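Cytochrome c552 (Thermochromatium tepidum, PDB 5ZE8) probably carries electrons through its five c-type hemes as a low-potential cytochrome of a thermophilic purple sulfur photosynthetic bacterium. Local coordinates at residues Gly94-Cys102 with Ala108-Asp116; Asp233-Cys241 with Pro365-Gly373. One frame throughout, in Å; residues are numbered along the deposited sequence.

Overall arrangement
Contact 1 is the more buried of the two: six of its nine touching residues are buried, against four of twelve in contact 2. Contact 1 joins segments only a few residues apart along the chain, at helices 100-103 and 105-109 beside a covalently bound heme. Contact 2 brings together segments more than 120 residues apart, tying the small hairpin of strands 232-233 and 239-241 to the loop before strand 371-375 of the large antiparallel sheet. They share no elements; the centres of contact 1 and contact 2 lie about 22 Å apart, and the nearest atoms of contact 1 and contact 2 are about 6 Å apart. Contact 1 has no hydrogen bond between its segments, whereas four hydrogen bonds donated by side-chain amides carry contact 2.

Contact 1: residues Gly94-Cys102 with Ala108-Asp116; sequences GKFPLCLYC and ARDQTTKLD. With HEC (heme c), chain C.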
ATOM      1  N   GLY A  94      22.836  12.208  -1.681  1.00 19.13           N
ATOM      2  CA  GLY A  94      23.039  13.347  -2.588  1.00 21.65           C
ATOM      3  C   GLY A  94      22.425  13.290  -3.988  1.00 19.52           C
ATOM      4  O   GLY A  94      22.727  14.131  -4.839  1.00 20.97           O
ATOM      5  N   LYS A  95      21.576  12.291  -4.243  1.00 18.18           N
ATOM      6  CA  LYS A  95      20.982  12.066  -5.579  1.00 18.40           C
ATOM      7  C   LYS A  95      19.575  12.691  -5.604  1.00 14.62           C
ATOM      8  O   LYS A  95      19.017  12.986  -4.564  1.00 15.93           O
ATOM      9  CB  LYS A  95      20.834  10.597  -5.888  1.00 19.78           C
ATOM     10  CG  LYS A  95      22.176   9.842  -6.017  1.00 27.90           C
ATOM     11  CD  LYS A  95      21.924   8.460  -6.570  1.00 34.11           C
ATOM     12  CE  LYS A  95      23.189   7.623  -6.533  1.00 40.40           C
ATOM     13  NZ  LYS A  95      22.781   6.191  -6.674  1.00 48.62           N
ATOM     14  N   PHE A  96      19.097  12.920  -6.793  1.00 16.75           N
ATOM     15  CA  PHE A  96      17.693  13.314  -7.005  1.00 14.39           C
ATOM     16  C   PHE A  96      16.844  12.369  -6.147  1.00 13.95           C
ATOM     17  O   PHE A  96      17.042  11.135  -6.127  1.00 15.10           O
ATOM     18  CB  PHE A  96      17.323  13.191  -8.478  1.00 14.40           C
ATOM     19  CG  PHE A  96      15.932  13.673  -8.801  1.00 13.58           C
ATOM     20  CD1 PHE A  96      15.727  14.981  -9.020  1.00 12.21           C
ATOM     21  CD2 PHE A  96      14.868  12.805  -8.797  1.00 13.19           C
ATOM     22  CE1 PHE A  96      14.470  15.494  -9.284  1.00 11.32           C
ATOM     23  CE2 PHE A  96      13.601  13.268  -9.068  1.00 12.21           C
ATOM     24  CZ  PHE A  96      13.412  14.610  -9.284  1.00 12.32           C
ATOM     25  N   PRO A  97      15.861  12.894  -5.442  1.00 12.89           N
ATOM     26  CA  PRO A  97      15.193  12.069  -4.417  1.00 13.04           C
ATOM     27  C   PRO A  97      14.437  10.867  -5.009  1.00 12.97           C
ATOM     28  O   PRO A  97      13.410  11.051  -5.741  1.00 12.61           O
ATOM     29  CB  PRO A  97      14.243  13.057  -3.765  1.00 14.56           C
ATOM     30  CG  PRO A  97      14.820  14.447  -4.062  1.00 14.69           C
ATOM     31  CD  PRO A  97      15.407  14.297  -5.388  1.00 13.12           C
ATOM     32  N   LEU A  98      14.841   9.642  -4.653  1.00 12.69           N
ATOM     33  CA  LEU A  98      14.276   8.477  -5.265  1.00 12.24           C
ATOM     34  C   LEU A  98      12.788   8.315  -4.893  1.00 12.75           C
ATOM     35  O   LEU A  98      12.030   7.688  -5.664  1.00 11.31           O
ATOM     36  CB  LEU A  98      15.035   7.181  -4.906  1.00 14.87           C
ATOM     37  CG  LEU A  98      14.842   6.665  -3.487  1.00 14.47           C
ATOM     38  CD1 LEU A  98      15.388   5.253  -3.396  1.00 18.27           C
ATOM     39  CD2 LEU A  98      15.380   7.463  -2.313  1.00 16.42           C
ATOM     40  N   CYS A  99      12.357   8.896  -3.748  1.00 12.60           N
ATOM     41  CA  CYS A  99      10.972   8.864  -3.330  1.00 11.62           C
ATOM     42  C   CYS A  99      10.057   9.296  -4.462  1.00 10.68           C
ATOM     43  O   CYS A  99       8.932   8.845  -4.588  1.00 10.05           O
ATOM     44  CB  CYS A  99      10.747   9.759  -2.135  1.00 11.43           C
ATOM     45  SG  CYS A  99      12.084   9.897  -0.920  1.00 13.53           S
ATOM     46  N   LEU A 100      10.492  10.338  -5.223  1.00  9.96           N
ATOM     47  CA  LEU A 100       9.613  10.971  -6.183  1.00 10.33           C
ATOM     48  C   LEU A 100       9.251  10.033  -7.336  1.00  9.91           C
ATOM     49  O   LEU A 100       8.242  10.222  -8.004  1.00 10.89           O
ATOM     50  CB  LEU A 100      10.158  12.277  -6.642  1.00 11.76           C
ATOM     51  CG  LEU A 100      10.484  13.284  -5.562  1.00 10.22           C
ATOM     52  CD1 LEU A 100      11.200  14.470  -6.172  1.00 12.99           C
ATOM     53  CD2 LEU A 100       9.341  13.584  -4.637  1.00 10.58           C
ATOM     54  N   TYR A 101      10.119   9.040  -7.647  1.00 10.24           N
ATOM     55  CA  TYR A 101       9.862   8.132  -8.718  1.00 10.24           C
ATOM     56  C   TYR A 101       8.558   7.382  -8.545  1.00 10.22           C
ATOM     57  O   TYR A 101       7.927   6.974  -9.522  1.00 11.25           O
ATOM     58  CB  TYR A 101      11.024   7.166  -8.936  1.00 11.22           C
ATOM     59  CG  TYR A 101      12.399   7.776  -9.221  1.00 13.06           C
ATOM     60  CD1 TYR A 101      12.535   8.780 -10.128  1.00 16.55           C
ATOM     61  CD2 TYR A 101      13.480   7.291  -8.592  1.00 13.82           C
ATOM     62  CE1 TYR A 101      13.780   9.338 -10.344  1.00 15.13           C
ATOM     63  CE2 TYR A 101      14.742   7.779  -8.853  1.00 15.67           C
ATOM     64  CZ  TYR A 101      14.827   8.838  -9.724  1.00 15.61           C
ATOM     65  OH  TYR A 101      16.148   9.431 -10.010  1.00 17.94           O
ATOM     66  N   CYS A 102       8.182   7.185  -7.316  1.00  9.96           N
ATOM     67  CA  CYS A 102       6.943   6.434  -6.901  1.00  9.46           C
ATOM     68  C   CYS A 102       5.879   7.338  -6.331  1.00  9.76           C
ATOM     69  O   CYS A 102       4.718   7.141  -6.599  1.00  9.30           O
ATOM     70  CB  CYS A 102       7.189   5.309  -5.886  1.00 10.03           C
ATOM     71  SG  CYS A 102       8.499   4.148  -6.528  1.00 10.39           S
ATOM     72  N   ALA A 108       9.107  13.643 -10.898  1.00 11.66           N
ATOM     73  CA  ALA A 108      10.343  12.970 -11.239  1.00 11.86           C
ATOM     74  C   ALA A 108      10.503  12.968 -12.770  1.00 13.29           C
ATOM     75  O   ALA A 108      11.601  13.165 -13.276  1.00 13.47           O
ATOM     76  CB  ALA A 108      10.257  11.604 -10.722  1.00 12.87           C
ATOM     77  N   ARG A 109       9.406  12.849 -13.527  1.00 11.94           N
ATOM     78  CA  ARG A 109       9.513  12.830 -15.005  1.00 12.99           C
ATOM     79  C   ARG A 109      10.026  14.163 -15.563  1.00 14.32           C
ATOM     80  O   ARG A 109      10.738  14.148 -16.593  1.00 18.07           O
ATOM     81  CB  ARG A 109       8.167  12.508 -15.625  1.00 14.95           C
ATOM     82  CG  ARG A 109       8.208  12.295 -17.118  1.00 17.45           C
ATOM     83  CD  ARG A 109       6.928  11.673 -17.478  1.00 19.90           C
ATOM     84  NE  ARG A 109       6.804  11.425 -18.901  1.00 20.55           N
ATOM     85  CZ  ARG A 109       5.808  10.755 -19.415  1.00 20.00           C
ATOM     86  NH1 ARG A 109       4.838  10.271 -18.623  1.00 19.42           N
ATOM     87  NH2 ARG A 109       5.813  10.593 -20.772  1.00 24.41           N
ATOM     88  N   ASP A 110       9.783  15.241 -14.846  1.00 11.87           N
ATOM     89  CA  ASP A 110      10.235  16.574 -15.211  1.00 11.93           C
ATOM     90  C   ASP A 110      11.511  16.991 -14.471  1.00 12.88           C
ATOM     91  O   ASP A 110      11.977  18.158 -14.592  1.00 14.15           O
ATOM     92  CB  ASP A 110       9.095  17.589 -14.914  1.00 13.17           C
ATOM     93  CG  ASP A 110       8.032  17.564 -15.937  1.00 15.14           C
ATOM     94  OD1 ASP A 110       8.222  16.893 -17.001  1.00 17.94           O
ATOM     95  OD2 ASP A 110       6.924  18.117 -15.648  1.00 16.83           O
ATOM     96  N   GLN A 111      12.168  16.053 -13.757  1.00 12.55           N
ATOM     97  CA  GLN A 111      13.408  16.370 -12.978  1.00 12.56           C
ATOM     98  C   GLN A 111      13.234  17.567 -12.062  1.00 13.13           C
ATOM     99  O   GLN A 111      14.131  18.459 -12.002  1.00 14.70           O
ATOM    100  CB  GLN A 111      14.659  16.553 -13.894  1.00 14.24           C
ATOM    101  CG  GLN A 111      16.033  16.273 -13.236  1.00 16.44           C
ATOM    102  CD  GLN A 111      16.350  14.833 -12.941  1.00 17.31           C
ATOM    103  OE1 GLN A 111      17.244  14.576 -12.087  1.00 22.94           O
ATOM    104  NE2 GLN A 111      15.725  13.898 -13.603  1.00 18.65           N
ATOM    105  N   THR A 112      12.153  17.599 -11.302  1.00 12.69           N
ATOM    106  CA  THR A 112      11.921  18.677 -10.325  1.00 13.49           C
ATOM    107  C   THR A 112      11.516  18.140  -8.966  1.00 13.38           C
ATOM    108  O   THR A 112      10.833  17.079  -8.917  1.00 13.00           O
ATOM    109  CB  THR A 112      10.863  19.661 -10.826  1.00 14.46           C
ATOM    110  OG1 THR A 112      10.716  20.749  -9.879  1.00 15.47           O
ATOM    111  CG2 THR A 112       9.515  19.049 -11.030  1.00 14.16           C
ATOM    112  N   THR A 113      11.920  18.836  -7.919  1.00 12.96           N
ATOM    113  CA  THR A 113      11.622  18.481  -6.550  1.00 11.38           C
ATOM    114  C   THR A 113      10.640  19.456  -5.913  1.00 12.61           C
ATOM    115  O   THR A 113      10.250  19.248  -4.774  1.00 13.40           O
ATOM    116  CB  THR A 113      12.864  18.284  -5.653  1.00 12.47           C
ATOM    117  OG1 THR A 113      13.508  19.571  -5.421  1.00 12.64           O
ATOM    118  CG2 THR A 113      13.852  17.396  -6.338  1.00 11.40           C
ATOM    119  N   LYS A 114      10.196  20.458  -6.665  1.00 12.74           N
ATOM    120  CA  LYS A 114       9.286  21.462  -6.099  1.00 14.11           C
ATOM    121  C   LYS A 114       7.863  21.056  -6.370  1.00 12.31           C
ATOM    122  O   LYS A 114       7.312  21.307  -7.433  1.00 14.53           O
ATOM    123  CB  LYS A 114       9.599  22.862  -6.717  1.00 16.63           C
ATOM    124  CG  LYS A 114       8.754  23.933  -6.021  1.00 19.31           C
ATOM    125  CD  LYS A 114       9.262  25.321  -6.358  1.00 22.61           C
ATOM    126  CE  LYS A 114       8.237  26.411  -6.001  1.00 25.29           C
ATOM    127  NZ  LYS A 114       7.788  26.327  -4.615  1.00 26.01           N
ATOM    128  N   LEU A 115       7.338  20.332  -5.395  1.00 13.58           N
ATOM    129  CA  LEU A 115       6.112  19.556  -5.627  1.00 13.58           C
ATOM    130  C   LEU A 115       4.882  20.441  -5.659  1.00 15.47           C
ATOM    131  O   LEU A 115       3.832  19.997  -6.124  1.00 15.31           O
ATOM    132  CB  LEU A 115       5.984  18.496  -4.543  1.00 14.51           C
ATOM    133  CG  LEU A 115       7.152  17.500  -4.510  1.00 13.54           C
ATOM    134  CD1 LEU A 115       6.922  16.467  -3.432  1.00 14.68           C
ATOM    135  CD2 LEU A 115       7.464  16.912  -5.895  1.00 14.74           C
ATOM    136  N   ASP A 116       4.961  21.687  -5.148  1.00 15.50           N
ATOM    137  CA  ASP A 116       3.785  22.527  -5.116  1.00 16.66           C
ATOM    138  C   ASP A 116       3.619  23.383  -6.332  1.00 16.11           C
ATOM    139  O   ASP A 116       2.688  24.158  -6.419  1.00 18.53           O
ATOM    140  CB  ASP A 116       3.725  23.428  -3.864  1.00 18.32           C
ATOM    141  CG  ASP A 116       4.850  24.384  -3.714  1.00 23.62           C
ATOM    142  OD1 ASP A 116       5.858  24.227  -4.370  1.00 20.15           O
ATOM    143  OD2 ASP A 116       4.676  25.285  -2.800  1.00 22.00           O
TER
HETATM  144 FE   HEC C 502       7.468   5.257  -0.059  1.00 10.52          FE
HETATM  145  CHA HEC C 502       4.616   4.248   1.595  1.00 11.37           C
HETATM  146  CHB HEC C 502       8.299   7.170   2.622  1.00 12.99           C
HETATM  147  CHC HEC C 502      10.402   5.999  -1.486  1.00 11.43           C
HETATM  148  CHD HEC C 502       6.655   3.344  -2.730  1.00  9.89           C
HETATM  149  NA  HEC C 502       6.714   5.642   1.718  1.00 12.34           N
HETATM  150  C1A HEC C 502       5.480   5.134   2.234  1.00 11.29           C
HETATM  151  C2A HEC C 502       5.323   5.489   3.619  1.00 13.49           C
HETATM  152  C3A HEC C 502       6.353   6.275   3.924  1.00 13.49           C
HETATM  153  C4A HEC C 502       7.197   6.349   2.774  1.00 12.71           C
HETATM  154  CMA HEC C 502       6.668   6.911   5.241  1.00 14.14           C
HETATM  155  CAA HEC C 502       4.151   5.203   4.479  1.00 12.08           C
HETATM  156  CBA HEC C 502       3.050   6.242   4.129  1.00 11.47           C
HETATM  157  CGA HEC C 502       1.737   6.134   4.837  1.00 11.50           C
HETATM  158  O1A HEC C 502       0.791   6.998   4.707  1.00 12.95           O
HETATM  159  O2A HEC C 502       1.474   5.158   5.612  1.00 12.93           O
HETATM  160  NB  HEC C 502       9.020   6.468   0.473  1.00 10.91           N
HETATM  161  C1B HEC C 502       9.143   7.206   1.555  1.00 12.94           C
HETATM  162  C2B HEC C 502      10.322   8.005   1.443  1.00 12.31           C
HETATM  163  C3B HEC C 502      11.013   7.677   0.324  1.00 12.73           C
HETATM  164  C4B HEC C 502      10.145   6.635  -0.297  1.00 12.98           C
HETATM  165  CMB HEC C 502      10.732   8.987   2.490  1.00 13.65           C
HETATM  166  CAB HEC C 502      12.298   8.133  -0.218  1.00 13.10           C
HETATM  167  CBB HEC C 502      13.375   8.231   0.697  1.00 13.39           C
HETATM  168  NC  HEC C 502       8.361   4.754  -1.755  1.00 11.39           N
HETATM  169  C1C HEC C 502       9.657   5.101  -2.205  1.00 10.03           C
HETATM  170  C2C HEC C 502       9.971   4.500  -3.453  1.00  9.80           C
HETATM  171  C3C HEC C 502       8.863   3.785  -3.845  1.00  9.94           C
HETATM  172  C4C HEC C 502       7.882   3.975  -2.775  1.00  9.06           C
HETATM  173  CMC HEC C 502      11.228   4.708  -4.218  1.00  9.38           C
HETATM  174  CAC HEC C 502       8.659   2.983  -5.066  1.00 10.04           C
HETATM  175  CBC HEC C 502       9.642   1.984  -5.304  1.00 11.67           C
HETATM  176  ND  HEC C 502       5.944   4.121  -0.501  1.00 10.35           N
HETATM  177  C1D HEC C 502       5.726   3.426  -1.647  1.00 10.18           C
HETATM  178  C2D HEC C 502       4.506   2.663  -1.604  1.00 11.62           C
HETATM  179  C3D HEC C 502       3.977   2.853  -0.397  1.00 11.32           C
HETATM  180  C4D HEC C 502       4.882   3.773   0.302  1.00 12.31           C
HETATM  181  CMD HEC C 502       4.016   1.768  -2.692  1.00 11.37           C
HETATM  182  CAD HEC C 502       2.659   2.281   0.143  1.00 11.41           C
HETATM  183  CBD HEC C 502       3.056   1.053   0.892  1.00 12.16           C
HETATM  184  CGD HEC C 502       1.887   0.355   1.590  1.00 11.75           C
HETATM  185  O1D HEC C 502       0.738   0.629   1.375  1.00 12.67           O
HETATM  186  O2D HEC C 502       2.137  -0.517   2.491  1.00 12.67           O
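Phe-96 lays its ring against residues 108-113, with the Gln-111 carboxamide over one face and CD of its chain neighbour Pro-97 over the opposite one. Its first torsion, with CG turned away from the backbone N (chi1 -176°), sends the ring toward that segment. The Gln-111 amide is tilted 38° from the ring plane and sits toward the rim, with OE1 3.4 Å from Phe-96 CD1. At the ring edge, Phe-96 CZ lies 3.6 Å from Thr-112 O. The methyl CG2 of Thr-113 wedges between Phe-96 CE1 and Pro-97 CD, 3.6 Å from each, while its OG1 bonds to Ala-85 O and Met-88 N. Deeper in, Ala-108 CB meets Leu-100 CB at 4.1 Å and Tyr-101 CD1 at 3.7 Å, and Leu-100 CD2 reaches Leu-115 CD1 at 4.0 Å. Gln-111, at positive phi, is the C-prime residue of the Schellman motif that ends helix 105-109. Leu-100 and Tyr-101 separate Cys-99 and Cys-102 of a CXXCH heme-binding motif, both cysteines thioether-linked to the heme. With no hydrogen bond between the segments, mainly apolar fit, helped by the Gln-111 amide and Thr-112 O against the Phe-96 ring, sets the heme-bearing residues against the following chain.

Contact 2: residues Asp233-Cys241 with Pro365-Gly373; sequences DNPQGVPLC and PPPTATKPG
The type I beta turn Asn-234 to Gly-237, which lies between the short strands 232-233 and 239-241, points two side-chain amides, those of Asn-234 and Gln-236, at carbonyls of the proline-rich loop 366-369. Asn-234 ND2 spends both hydrogens: it donates to Pro-366 O at 2.7 Å, nearly along the C=O axis (172°), and to Ala-369 O at 2.8 Å, both acceptors lying close to its amide plane. Gln-236 NE2 repeats the scheme with Pro-367 O at 3.0 Å and Ala-369 O at 2.9 Å, the latter bond almost straight (177° at the hydrogen). Ala-369 O is thus gripped by two donors that arrive from opposite faces of its carbonyl plane. The chain just after the turn helps fix the Asn-234 amide: chi1 of 85° sets CG between the backbone N and the carbonyl carbon, and OD1 accepts from Val-238 N at 2.9 Å, the donor lying above the carbonyl plane. The loop receiving these bonds leads into strand 371-375 of the large antiparallel sheet, so the turn is fastened to the entry of a strand that pairs antiparallel with strand 351-357. With an alanine here in place of Asn-234, Pro-366 O and Val-238 N would probably each be left without this mate, and Ala-369 O would be held from one face by Gln-236 alone. Alongside the polar grip, Val-238 leans its CG2 on the Thr-370 backbone, 3.4 Å from Thr-370 C, and turns CG1 to the Pro-372 ring. Leu-240 CD2 meets Pro-366 CB across a roughly right-angled crossing at 3.5 Å, tighter than usual van der Waals contact. On the other flank, one water donates to both Gln-236 O and Thr-370 O.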
ATOM      1  N   ASP A 233      14.722  -1.314  -1.639  1.00 18.39           N
ATOM      2  CA  ASP A 233      15.809  -1.741  -0.755  1.00 20.56           C
ATOM      3  C   ASP A 233      16.455  -0.541  -0.136  1.00 19.77           C
ATOM      4  O   ASP A 233      16.356   0.593  -0.629  1.00 20.57           O
ATOM      5  CB  ASP A 233      16.885  -2.458  -1.520  1.00 20.23           C
ATOM      6  CG  ASP A 233      16.481  -3.814  -2.047  1.00 24.64           C
ATOM      7  OD1 ASP A 233      15.415  -4.364  -1.772  1.00 28.82           O
ATOM      8  OD2 ASP A 233      17.346  -4.385  -2.801  1.00 29.51           O
ATOM      9  N   ASN A 234      17.070  -0.800   1.012  1.00 17.82           N
ATOM     10  CA  ASN A 234      17.917   0.204   1.624  1.00 19.51           C
ATOM     11  C   ASN A 234      19.258   0.221   0.876  1.00 20.04           C
ATOM     12  O   ASN A 234      19.461  -0.514  -0.106  1.00 22.11           O
ATOM     13  CB  ASN A 234      17.960   0.011   3.148  1.00 18.86           C
ATOM     14  CG  ASN A 234      18.989  -0.999   3.608  1.00 20.64           C
ATOM     15  OD1 ASN A 234      19.669  -1.628   2.807  1.00 21.00           O
ATOM     16  ND2 ASN A 234      19.105  -1.143   4.914  1.00 22.02           N
ATOM     17  N   PRO A 235      20.181   1.040   1.322  1.00 25.05           N
ATOM     18  CA  PRO A 235      21.394   1.177   0.507  1.00 26.62           C
ATOM     19  C   PRO A 235      22.341  -0.001   0.657  1.00 31.07           C
ATOM     20  O   PRO A 235      23.293  -0.155  -0.126  1.00 29.89           O
ATOM     21  CB  PRO A 235      22.043   2.458   1.039  1.00 28.40           C
ATOM     22  CG  PRO A 235      20.960   3.199   1.748  1.00 28.72           C
ATOM     23  CD  PRO A 235      19.878   2.236   2.115  1.00 27.48           C
ATOM     24  N   GLN A 236      22.145  -0.818   1.677  1.00 25.33           N
ATOM     25  CA  GLN A 236      22.889  -2.055   1.809  1.00 25.49           C
ATOM     26  C   GLN A 236      22.157  -3.217   1.194  1.00 27.74           C
ATOM     27  O   GLN A 236      22.545  -4.364   1.452  1.00 25.01           O
ATOM     28  CB  GLN A 236      23.186  -2.307   3.298  1.00 28.34           C
ATOM     29  CG  GLN A 236      24.015  -1.238   4.039  1.00 29.32           C
ATOM     30  CD  GLN A 236      23.348   0.106   4.240  1.00 27.59           C
ATOM     31  OE1 GLN A 236      23.796   1.115   3.716  1.00 30.16           O
ATOM     32  NE2 GLN A 236      22.254   0.127   4.975  1.00 24.87           N
ATOM     33  N   GLY A 237      21.087  -2.967   0.389  1.00 26.07           N
ATOM     34  CA  GLY A 237      20.390  -4.039  -0.340  1.00 26.21           C
ATOM     35  C   GLY A 237      19.351  -4.767   0.487  1.00 25.93           C
ATOM     36  O   GLY A 237      18.836  -5.797   0.067  1.00 29.16           O
ATOM     37  N   VAL A 238      19.042  -4.264   1.678  1.00 20.18           N
ATOM     38  CA  VAL A 238      18.116  -4.998   2.511  1.00 21.79           C
ATOM     39  C   VAL A 238      16.705  -4.613   2.092  1.00 20.24           C
ATOM     40  O   VAL A 238      16.426  -3.407   1.960  1.00 20.00           O
ATOM     41  CB  VAL A 238      18.285  -4.659   3.962  1.00 23.44           C
ATOM     42  CG1 VAL A 238      17.372  -5.560   4.768  1.00 25.61           C
ATOM     43  CG2 VAL A 238      19.726  -4.955   4.367  1.00 25.89           C
ATOM     44  N   PRO A 239      15.808  -5.610   1.892  1.00 21.02           N
ATOM     45  CA  PRO A 239      14.498  -5.134   1.513  1.00 21.57           C
ATOM     46  C   PRO A 239      13.809  -4.335   2.614  1.00 19.82           C
ATOM     47  O   PRO A 239      13.830  -4.716   3.812  1.00 20.57           O
ATOM     48  CB  PRO A 239      13.702  -6.441   1.247  1.00 23.11           C
ATOM     49  CG  PRO A 239      14.720  -7.451   0.984  1.00 24.77           C
ATOM     50  CD  PRO A 239      15.942  -7.079   1.778  1.00 23.95           C
ATOM     51  N   LEU A 240      13.153  -3.259   2.208  1.00 18.99           N
ATOM     52  CA  LEU A 240      12.258  -2.488   3.085  1.00 17.91           C
ATOM     53  C   LEU A 240      10.807  -2.876   2.776  1.00 20.08           C
ATOM     54  O   LEU A 240      10.009  -3.269   3.649  1.00 21.53           O
ATOM     55  CB  LEU A 240      12.457  -0.974   2.851  1.00 20.83           C
ATOM     56  CG  LEU A 240      13.858  -0.466   3.138  1.00 23.06           C
ATOM     57  CD1 LEU A 240      14.008   0.904   2.501  1.00 27.02           C
ATOM     58  CD2 LEU A 240      14.025  -0.382   4.651  1.00 26.41           C
ATOM     59  N   CYS A 241      10.474  -2.827   1.485  1.00 20.82           N
ATOM     60  CA  CYS A 241       9.122  -3.216   0.921  1.00 20.28           C
ATOM     61  C   CYS A 241       9.382  -4.367  -0.033  1.00 20.64           C
ATOM     62  O   CYS A 241      10.348  -4.338  -0.807  1.00 18.29           O
ATOM     63  CB  CYS A 241       8.436  -2.090   0.097  1.00 27.37           C
ATOM     64  SG  CYS A 241       7.388  -2.714  -1.310  1.00 46.89           S
ATOM     65  N   PRO A 365      18.045   0.744  12.530  1.00 30.03           N
ATOM     66  CA  PRO A 365      17.227   1.595  11.687  1.00 29.43           C
ATOM     67  C   PRO A 365      17.259   1.167  10.201  1.00 27.58           C
ATOM     68  O   PRO A 365      18.277   0.699   9.661  1.00 24.14           O
ATOM     69  CB  PRO A 365      17.840   2.992  11.880  1.00 30.73           C
ATOM     70  CG  PRO A 365      18.638   2.910  13.115  1.00 34.40           C
ATOM     71  CD  PRO A 365      19.085   1.504  13.243  1.00 31.79           C
ATOM     72  N   PRO A 366      16.123   1.298   9.524  1.00 25.30           N
ATOM     73  CA  PRO A 366      16.124   0.891   8.107  1.00 26.91           C
ATOM     74  C   PRO A 366      17.261   1.482   7.219  1.00 24.75           C
ATOM     75  O   PRO A 366      17.823   0.731   6.396  1.00 28.96           O
ATOM     76  CB  PRO A 366      14.737   1.279   7.636  1.00 27.32           C
ATOM     77  CG  PRO A 366      13.885   1.274   8.866  1.00 28.29           C
ATOM     78  CD  PRO A 366      14.759   1.611  10.029  1.00 27.78           C
ATOM     79  N   PRO A 367      17.687   2.758   7.441  1.00 26.54           N
ATOM     80  CA  PRO A 367      18.785   3.246   6.575  1.00 26.04           C
ATOM     81  C   PRO A 367      20.148   2.634   6.757  1.00 29.23           C
ATOM     82  O   PRO A 367      20.919   2.650   5.823  1.00 27.83           O
ATOM     83  CB  PRO A 367      18.870   4.719   6.919  1.00 28.67           C
ATOM     84  CG  PRO A 367      17.497   5.055   7.333  1.00 30.48           C
ATOM     85  CD  PRO A 367      17.149   3.880   8.218  1.00 26.34           C
ATOM     86  N   THR A 368      20.469   2.153   7.938  1.00 26.37           N
ATOM     87  CA  THR A 368      21.795   1.568   8.178  1.00 29.31           C
ATOM     88  C   THR A 368      21.802   0.031   8.321  1.00 29.12           C
ATOM     89  O   THR A 368      22.847  -0.620   8.354  1.00 27.14           O
ATOM     90  CB  THR A 368      22.475   2.265   9.376  1.00 34.77           C
ATOM     91  OG1 THR A 368      21.609   2.213  10.503  1.00 32.46           O
ATOM     92  CG2 THR A 368      22.774   3.756   8.992  1.00 37.04           C
ATOM     93  N   ALA A 369      20.644  -0.582   8.308  1.00 24.41           N
ATOM     94  CA  ALA A 369      20.580  -2.008   8.436  1.00 24.35           C
ATOM     95  C   ALA A 369      21.322  -2.750   7.306  1.00 23.87           C
ATOM     96  O   ALA A 369      21.334  -2.352   6.134  1.00 24.77           O
ATOM     97  CB  ALA A 369      19.126  -2.462   8.541  1.00 24.15           C
ATOM     98  N   THR A 370      22.024  -3.817   7.654  1.00 25.33           N
ATOM     99  CA  THR A 370      22.783  -4.587   6.689  1.00 25.81           C
ATOM    100  C   THR A 370      22.178  -5.951   6.468  1.00 22.51           C
ATOM    101  O   THR A 370      22.622  -6.620   5.597  1.00 25.84           O
ATOM    102  CB  THR A 370      24.220  -4.833   7.202  1.00 26.08           C
ATOM    103  OG1 THR A 370      24.134  -5.426   8.505  1.00 26.57           O
ATOM    104  CG2 THR A 370      24.993  -3.580   7.251  1.00 28.34           C
ATOM    105  N   LYS A 371      21.172  -6.394   7.239  1.00 27.54           N
ATOM    106  CA  LYS A 371      20.581  -7.746   7.181  1.00 30.19           C
ATOM    107  C   LYS A 371      19.031  -7.640   7.494  1.00 28.10           C
ATOM    108  O   LYS A 371      18.627  -6.760   8.276  1.00 22.36           O
ATOM    109  CB  LYS A 371      21.276  -8.667   8.261  1.00 33.02           C
ATOM    110  CG  LYS A 371      22.786  -8.937   7.978  1.00 37.53           C
ATOM    111  CD  LYS A 371      23.489  -9.879   8.977  1.00 41.53           C
ATOM    112  CE  LYS A 371      24.993 -10.120   8.723  1.00 41.36           C
ATOM    113  NZ  LYS A 371      25.712 -10.676   9.920  1.00 42.41           N
ATOM    114  N   PRO A 372      18.195  -8.487   6.842  1.00 28.46           N
ATOM    115  CA  PRO A 372      16.802  -8.605   7.330  1.00 28.14           C
ATOM    116  C   PRO A 372      16.794  -9.039   8.784  1.00 28.11           C
ATOM    117  O   PRO A 372      17.628  -9.864   9.179  1.00 26.00           O
ATOM    118  CB  PRO A 372      16.199  -9.694   6.458  1.00 31.20           C
ATOM    119  CG  PRO A 372      17.085  -9.794   5.252  1.00 32.17           C
ATOM    120  CD  PRO A 372      18.466  -9.419   5.730  1.00 31.28           C
ATOM    121  N   GLY A 373      15.851  -8.509   9.552  1.00 27.46           N
ATOM    122  CA  GLY A 373      15.531  -9.042  10.886  1.00 26.82           C
ATOM    123  C   GLY A 373      14.495 -10.145  10.781  1.00 24.76           C
ATOM    124  O   GLY A 373      14.198 -10.644   9.684  1.00 24.43           O
TER
HETATM  125  O   HOH W   1      24.097  -5.836   3.595  1.00 32.25           O